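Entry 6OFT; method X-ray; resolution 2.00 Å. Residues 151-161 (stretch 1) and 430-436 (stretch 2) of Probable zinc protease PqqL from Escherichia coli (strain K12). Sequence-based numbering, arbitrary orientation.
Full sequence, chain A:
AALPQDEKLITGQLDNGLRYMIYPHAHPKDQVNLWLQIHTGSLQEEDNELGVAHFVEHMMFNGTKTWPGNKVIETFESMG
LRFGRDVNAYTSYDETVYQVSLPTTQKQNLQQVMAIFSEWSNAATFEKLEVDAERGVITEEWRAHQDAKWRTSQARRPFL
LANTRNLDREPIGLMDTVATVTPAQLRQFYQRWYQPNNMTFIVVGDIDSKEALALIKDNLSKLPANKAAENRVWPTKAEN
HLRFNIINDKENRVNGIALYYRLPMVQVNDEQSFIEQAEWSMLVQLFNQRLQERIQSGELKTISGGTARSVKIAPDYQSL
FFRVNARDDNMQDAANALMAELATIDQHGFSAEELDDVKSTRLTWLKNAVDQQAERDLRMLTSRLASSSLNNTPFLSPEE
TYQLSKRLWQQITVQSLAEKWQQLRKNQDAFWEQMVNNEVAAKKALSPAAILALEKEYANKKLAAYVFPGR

Stretch 1 (151-161) RTSQARRPFLL
Stretch 2 (430-436) AFWEQMV

A helix, residues 151-160, lies across a strand, residues 430-436, nearly antiparallel to it: the N-to-C directions make 156° and the axes approach to 9.8 Å. CA atoms pair as Thr 152 with Met 435 (8.9 Å), Arg 156 with Glu 433 (8.5 Å) and Phe 159 with Phe 431 (7.1 Å). Extended phi/psi, from -152/140 at Phe 431 to -120/125 at Met 435, makes side chains alternate, so Phe 431, Glu 433 and Met 435 all point toward the helix. Phi/psi stays helical through Leu 160; Leu 161 leaves at -104/22. Pro 158 has no amide hydrogen to give to the turn before, and the helix kinks there, although Leu 160 N still bonds Arg 156 O at 2.9 Å.

Arg 156 leaves the helix sideways, and its t, t, m chain (chi4 127°) carries the guanidinium to the strand. Glu 433, t, t with chi3 -88°, reaches out to meet it. The salt bridge is bidentate: Arg 156 NE donates to Glu 433 OE1 at 2.8 Å, and Arg 156 NH2 to Glu 433 OE2 at 3.0 Å. Met 435 SD also lies near the guanidinium plane, 3.6 Å from Arg 156 NH2. With m, t, p torsions, Met 435 brings its CE to 3.8 Å from Thr 152 CG2; Thr 152 (m) thus offers a methyl here while its OG1 is hydrogen-bonded elsewhere in the structure.

At the other end, Phe 431 adopts p with chi2 -94°, presenting a ring face to the helix. Phe 159 CB sits 3.6 Å from that ring's centroid, just 5° off the normal, a CH-pi contact. Phe 159 (m, chi2 85°) starts toward the strand but its end leads away, leaving the rings oblique, 45° between planes and centroids 5.7 Å apart. Leu 160 (t, p) adds an apolar contact, its CD1 4.0 Å from Phe 431 CZ.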

# COMPACT_ATOMS: atom_id res chain seq x y z
N ARG A 151 8.39 -3.18 15.74
CA ARG A 151 9.21 -4.31 16.18
C ARG A 151 8.74 -5.62 15.53
O ARG A 151 9.58 -6.44 15.15
CB ARG A 151 9.22 -4.44 17.70
CG ARG A 151 9.92 -3.29 18.43
CD ARG A 151 10.14 -3.60 19.89
NE ARG A 151 8.89 -3.84 20.62
CZ ARG A 151 8.21 -2.92 21.30
NH1 ARG A 151 8.64 -1.67 21.34
NH2 ARG A 151 7.10 -3.25 21.94
N THR A 152 7.40 -5.80 15.38
CA THR A 152 6.78 -6.96 14.73
C THR A 152 7.16 -6.95 13.24
O THR A 152 7.65 -7.97 12.75
CB THR A 152 5.25 -6.99 14.97
OG1 THR A 152 4.99 -6.92 16.37
CG2 THR A 152 4.60 -8.24 14.40
N SER A 153 6.99 -5.78 12.55
CA SER A 153 7.39 -5.59 11.15
C SER A 153 8.88 -5.85 10.95
O SER A 153 9.24 -6.51 9.97
CB SER A 153 7.05 -4.19 10.65
OG SER A 153 5.66 -4.05 10.45
N GLN A 154 9.74 -5.38 11.87
CA GLN A 154 11.19 -5.62 11.81
C GLN A 154 11.52 -7.12 11.91
O GLN A 154 12.39 -7.59 11.17
CB GLN A 154 11.95 -4.87 12.91
CG GLN A 154 12.06 -3.36 12.70
CD GLN A 154 12.70 -2.95 11.40
OE1 GLN A 154 12.06 -2.33 10.55
NE2 GLN A 154 13.97 -3.27 11.22
N ALA A 155 10.85 -7.85 12.83
CA ALA A 155 11.03 -9.29 13.03
C ALA A 155 10.55 -10.12 11.82
O ALA A 155 11.19 -11.11 11.47
CB ALA A 155 10.32 -9.75 14.30
N ARG A 156 9.41 -9.72 11.21
CA ARG A 156 8.81 -10.38 10.04
C ARG A 156 9.60 -10.09 8.76
O ARG A 156 9.60 -10.91 7.83
CB ARG A 156 7.37 -9.87 9.86
CG ARG A 156 6.54 -10.62 8.81
CD ARG A 156 5.09 -10.18 8.79
NE ARG A 156 4.39 -10.61 10.00
CZ ARG A 156 3.70 -9.81 10.80
NH1 ARG A 156 3.59 -8.52 10.52
NH2 ARG A 156 3.12 -10.29 11.89
N ARG A 157 10.21 -8.88 8.70
CA ARG A 157 10.91 -8.29 7.55
C ARG A 157 11.84 -9.24 6.79
O ARG A 157 11.65 -9.31 5.57
CB ARG A 157 11.69 -7.04 7.98
CG ARG A 157 11.62 -5.95 6.97
CD ARG A 157 12.16 -4.65 7.49
NE ARG A 157 12.13 -3.66 6.42
CZ ARG A 157 13.10 -3.52 5.53
NH1 ARG A 157 14.21 -4.25 5.63
NH2 ARG A 157 12.99 -2.63 4.55
N PRO A 158 12.83 -9.96 7.41
CA PRO A 158 13.71 -10.82 6.61
C PRO A 158 12.99 -11.96 5.89
O PRO A 158 13.44 -12.41 4.84
CB PRO A 158 14.71 -11.35 7.64
CG PRO A 158 14.66 -10.37 8.76
CD PRO A 158 13.24 -9.98 8.84
N PHE A 159 11.88 -12.43 6.48
CA PHE A 159 11.05 -13.51 5.94
C PHE A 159 10.21 -12.98 4.79
O PHE A 159 10.24 -13.54 3.68
CB PHE A 159 10.15 -14.12 7.04
CG PHE A 159 10.91 -14.71 8.21
CD1 PHE A 159 11.33 -13.91 9.27
CD2 PHE A 159 11.23 -16.07 8.23
CE1 PHE A 159 12.08 -14.46 10.33
CE2 PHE A 159 11.98 -16.61 9.29
CZ PHE A 159 12.40 -15.80 10.33
N LEU A 160 9.49 -11.89 5.05
CA LEU A 160 8.59 -11.26 4.10
C LEU A 160 9.30 -10.63 2.90
O LEU A 160 8.82 -10.78 1.77
CB LEU A 160 7.75 -10.20 4.86
CG LEU A 160 6.41 -9.73 4.27
CD1 LEU A 160 5.45 -10.90 4.03
CD2 LEU A 160 5.75 -8.75 5.22
N LEU A 161 10.43 -9.93 3.13
CA LEU A 161 11.11 -9.20 2.06
C LEU A 161 12.38 -9.88 1.51
O LEU A 161 13.20 -9.20 0.90
CB LEU A 161 11.42 -7.75 2.49
CG LEU A 161 10.28 -6.90 3.12
CD1 LEU A 161 10.73 -5.48 3.30
CD2 LEU A 161 9.01 -6.93 2.28
N ALA A 430 7.40 -19.92 1.18
CA ALA A 430 6.46 -19.83 2.30
C ALA A 430 7.12 -19.76 3.68
O ALA A 430 8.26 -20.15 3.78
CB ALA A 430 5.49 -20.97 2.26
N PHE A 431 6.38 -19.27 4.67
CA PHE A 431 6.85 -19.26 6.05
C PHE A 431 5.71 -19.33 7.05
O PHE A 431 4.66 -18.71 6.85
CB PHE A 431 7.83 -18.10 6.35
CG PHE A 431 7.26 -16.70 6.35
CD1 PHE A 431 7.31 -15.90 5.21
CD2 PHE A 431 6.75 -16.14 7.52
CE1 PHE A 431 6.84 -14.59 5.23
CE2 PHE A 431 6.25 -14.83 7.54
CZ PHE A 431 6.32 -14.06 6.40
N TRP A 432 5.93 -20.11 8.10
CA TRP A 432 5.01 -20.25 9.25
C TRP A 432 5.37 -19.19 10.28
O TRP A 432 6.54 -18.99 10.50
CB TRP A 432 5.09 -21.64 9.87
CG TRP A 432 4.37 -22.67 9.08
CD1 TRP A 432 4.92 -23.52 8.18
CD2 TRP A 432 2.96 -22.93 9.08
NE1 TRP A 432 3.95 -24.29 7.64
CE2 TRP A 432 2.74 -23.96 8.16
CE3 TRP A 432 1.88 -22.41 9.78
CZ2 TRP A 432 1.48 -24.48 7.91
CZ3 TRP A 432 0.63 -22.92 9.53
CH2 TRP A 432 0.43 -23.94 8.60
N GLU A 433 4.40 -18.57 10.89
CA GLU A 433 4.68 -17.57 11.89
C GLU A 433 3.72 -17.63 13.07
O GLU A 433 2.51 -17.69 12.89
CB GLU A 433 4.65 -16.18 11.25
CG GLU A 433 5.05 -15.05 12.18
CD GLU A 433 4.56 -13.72 11.64
OE1 GLU A 433 5.31 -13.11 10.84
OE2 GLU A 433 3.43 -13.32 11.97
N GLN A 434 4.27 -17.58 14.28
CA GLN A 434 3.49 -17.52 15.51
C GLN A 434 3.81 -16.24 16.24
O GLN A 434 4.95 -15.80 16.23
CB GLN A 434 3.73 -18.74 16.41
CG GLN A 434 2.90 -19.95 15.98
CD GLN A 434 3.38 -21.22 16.60
OE1 GLN A 434 2.66 -21.87 17.36
NE2 GLN A 434 4.59 -21.63 16.27
N MET A 435 2.80 -15.66 16.89
CA MET A 435 2.95 -14.44 17.67
C MET A 435 2.56 -14.74 19.09
O MET A 435 1.51 -15.34 19.32
CB MET A 435 2.11 -13.31 17.06
CG MET A 435 2.73 -12.74 15.81
SD MET A 435 1.72 -11.50 14.98
CE MET A 435 1.80 -10.11 16.19
N VAL A 436 3.47 -14.45 20.04
CA VAL A 436 3.30 -14.70 21.48
C VAL A 436 3.59 -13.43 22.29
O VAL A 436 4.45 -12.63 21.90
CB VAL A 436 4.07 -15.95 22.00
CG1 VAL A 436 3.52 -17.22 21.37
CG2 VAL A 436 5.58 -15.85 21.76